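Local coordinates for coat protein (Sulfolobus turreted icosahedral virus, PDB 2BBD) that serves as the major capsid protein of an archaeal virus, probably building its icosahedral shell from double-barrel subunits like those of eukaryotic and bacterial viruses, at residues K32-L37 and M115-L120. Numbering follows the deposited sequence.
Sequences KIRVQL and MWEFDL
Glu117 meets Lys32 and Arg34 through a single carboxylate oxygen, OE2, while the backbones beneath them pair as neighbouring antiparallel strands. From Lys32, NZ reaches Glu117 OE2 at 2.9 Å, arriving from well above the carboxylate plane; the turn at its last torsion (chi4 69°) brings the ammonium over the acid. Arg34 NE donates to the same oxygen at 3.2 Å from the anti side, with OE2 almost in the guanidinium plane, and NH2 adds a weak bond. Two cations sharing one acceptor would probably stabilise the ionised carboxylate. The selenomethionine Met115 sets its CE over one face of the same guanidinium, toward the rim, 3.6 Å from Arg34 NE.

Between the strands, main-chain bonds form in two reciprocal pairs. Ile33 and Phe118 exchange N-H and C=O, with Phe118 N to Ile33 O at 2.8 Å, as do Val35 and Trp116. Alternate residues Lys32, Arg34 and Gln36 turn their backbone bonds to strand 145-158, and Asp119 O is bonded to Tyr75 OH. On the other face, Val35 CG2 packs against the edge of Phe118 at CE1, 3.6 Å away. Leu37 CB touches the Trp116 ring edge at CZ3, and the indole NE1 is bonded to Gly79 O. A largely polar face, carrying the ion network, backed by an aromatic and aliphatic one is the pattern of an amphipathic antiparallel sheet, here within a beta-sandwich consistent with the viral double jelly-roll fold.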
loop_
_atom_site.group_PDB
_atom_site.type_symbol
_atom_site.label_atom_id
_atom_site.label_comp_id
_atom_site.label_asym_id
_atom_site.label_seq_id
_atom_site.Cartn_x
_atom_site.Cartn_y
_atom_site.Cartn_z
ATOM N N LYS A 32 1.384 -7.552 12.258
ATOM C CA LYS A 32 1.020 -6.297 11.628
ATOM C C LYS A 32 1.252 -5.051 12.474
ATOM O O LYS A 32 1.471 -5.120 13.683
ATOM C CB LYS A 32 -0.436 -6.336 11.138
ATOM C CG LYS A 32 -1.519 -6.171 12.185
ATOM C CD LYS A 32 -2.889 -6.010 11.493
ATOM C CE LYS A 32 -4.046 -5.863 12.486
ATOM N NZ LYS A 32 -4.015 -4.571 13.230
ATOM N N ILE A 33 1.235 -3.910 11.800
ATOM C CA ILE A 33 1.412 -2.629 12.449
ATOM C C ILE A 33 0.280 -1.719 12.006
ATOM O O ILE A 33 -0.004 -1.594 10.815
ATOM C CB ILE A 33 2.752 -1.974 12.060
ATOM C CG1 ILE A 33 3.920 -2.835 12.562
ATOM C CG2 ILE A 33 2.824 -0.568 12.629
ATOM C CD1 ILE A 33 5.282 -2.378 12.036
ATOM N N ARG A 34 -0.374 -1.089 12.966
ATOM C CA ARG A 34 -1.461 -0.179 12.661
ATOM C C ARG A 34 -1.042 1.246 12.990
ATOM O O ARG A 34 -0.402 1.500 14.018
ATOM C CB ARG A 34 -2.705 -0.542 13.469
ATOM C CG ARG A 34 -3.800 0.506 13.385
ATOM C CD ARG A 34 -4.942 0.200 14.339
ATOM N NE ARG A 34 -5.719 -0.958 13.919
ATOM C CZ ARG A 34 -6.695 -1.498 14.643
ATOM N NH1 ARG A 34 -7.006 -0.978 15.828
ATOM N NH2 ARG A 34 -7.368 -2.545 14.181
ATOM N N VAL A 35 -1.400 2.165 12.101
ATOM C CA VAL A 35 -1.100 3.577 12.260
ATOM C C VAL A 35 -2.421 4.346 12.202
ATOM O O VAL A 35 -3.215 4.157 11.276
ATOM C CB VAL A 35 -0.177 4.097 11.120
ATOM C CG1 VAL A 35 0.026 5.596 11.261
ATOM C CG2 VAL A 35 1.179 3.383 11.151
ATOM N N GLN A 36 -2.666 5.192 13.199
ATOM C CA GLN A 36 -3.872 6.012 13.218
ATOM C C GLN A 36 -3.494 7.472 13.437
ATOM O O GLN A 36 -2.814 7.812 14.421
ATOM C CB GLN A 36 -4.835 5.569 14.324
ATOM C CG GLN A 36 -5.249 4.111 14.266
ATOM C CD GLN A 36 -6.046 3.685 15.489
ATOM O OE1 GLN A 36 -7.278 3.745 15.499
ATOM N NE2 GLN A 36 -5.343 3.268 16.536
ATOM N N LEU A 37 -3.905 8.323 12.501
ATOM C CA LEU A 37 -3.660 9.754 12.592
ATOM C C LEU A 37 -4.973 10.264 13.167
ATOM O O LEU A 37 -6.003 10.249 12.498
ATOM C CB LEU A 37 -3.395 10.350 11.204
ATOM C CG LEU A 37 -3.233 11.875 11.145
ATOM C CD1 LEU A 37 -2.052 12.290 12.007
ATOM C CD2 LEU A 37 -3.024 12.338 9.689
HETATM N N MSE A 115 -6.775 5.798 9.185
HETATM C CA MSE A 115 -6.062 4.579 9.528
HETATM C C MSE A 115 -5.373 3.899 8.348
HETATM O O MSE A 115 -5.856 3.949 7.208
HETATM C CB MSE A 115 -7.022 3.584 10.178
HETATM C CG MSE A 115 -6.324 2.365 10.754
HETATM SE SE MSE A 115 -7.559 1.051 11.437
HETATM C CE MSE A 115 -7.897 1.807 13.184
ATOM N N TRP A 116 -4.231 3.277 8.645
ATOM C CA TRP A 116 -3.443 2.523 7.672
ATOM C C TRP A 116 -2.892 1.320 8.417
ATOM O O TRP A 116 -2.573 1.415 9.604
ATOM C CB TRP A 116 -2.241 3.307 7.171
ATOM C CG TRP A 116 -2.522 4.537 6.396
ATOM C CD1 TRP A 116 -2.596 4.653 5.037
ATOM C CD2 TRP A 116 -2.613 5.865 6.918
ATOM N NE1 TRP A 116 -2.708 5.973 4.682
ATOM C CE2 TRP A 116 -2.719 6.741 5.817
ATOM C CE3 TRP A 116 -2.608 6.402 8.214
ATOM C CZ2 TRP A 116 -2.810 8.129 5.967
ATOM C CZ3 TRP A 116 -2.705 7.790 8.362
ATOM C CH2 TRP A 116 -2.800 8.632 7.241
ATOM N N GLU A 117 -2.779 0.191 7.727
ATOM C CA GLU A 117 -2.226 -1.008 8.340
ATOM C C GLU A 117 -1.169 -1.606 7.441
ATOM O O GLU A 117 -1.246 -1.503 6.213
ATOM C CB GLU A 117 -3.306 -2.058 8.600
ATOM C CG GLU A 117 -4.339 -1.641 9.615
ATOM C CD GLU A 117 -5.155 -2.810 10.141
ATOM O OE1 GLU A 117 -5.563 -3.676 9.331
ATOM O OE2 GLU A 117 -5.395 -2.851 11.368
ATOM N N PHE A 118 -0.171 -2.217 8.068
ATOM C CA PHE A 118 0.920 -2.859 7.362
ATOM C C PHE A 118 0.876 -4.338 7.730
ATOM O O PHE A 118 1.013 -4.715 8.898
ATOM C CB PHE A 118 2.273 -2.262 7.776
ATOM C CG PHE A 118 2.378 -0.777 7.557
ATOM C CD1 PHE A 118 1.732 0.115 8.408
ATOM C CD2 PHE A 118 3.079 -0.273 6.468
ATOM C CE1 PHE A 118 1.776 1.494 8.175
ATOM C CE2 PHE A 118 3.134 1.093 6.219
ATOM C CZ PHE A 118 2.479 1.982 7.076
ATOM N N ASP A 119 0.653 -5.175 6.730
ATOM C CA ASP A 119 0.609 -6.604 6.953
ATOM C C ASP A 119 2.045 -7.100 6.799
ATOM O O ASP A 119 2.639 -6.970 5.739
ATOM C CB ASP A 119 -0.320 -7.252 5.926
ATOM C CG ASP A 119 -0.465 -8.749 6.122
ATOM O OD1 ASP A 119 -1.331 -9.334 5.442
ATOM O OD2 ASP A 119 0.279 -9.343 6.937
ATOM N N LEU A 120 2.609 -7.635 7.877
ATOM C CA LEU A 120 3.974 -8.146 7.841
ATOM C C LEU A 120 4.007 -9.665 7.839
ATOM O O LEU A 120 5.020 -10.252 8.203
ATOM C CB LEU A 120 4.779 -7.650 9.046
ATOM C CG LEU A 120 5.250 -6.195 9.083
ATOM C CD1 LEU A 120 4.066 -5.271 9.259
ATOM C CD2 LEU A 120 6.235 -6.020 10.226
#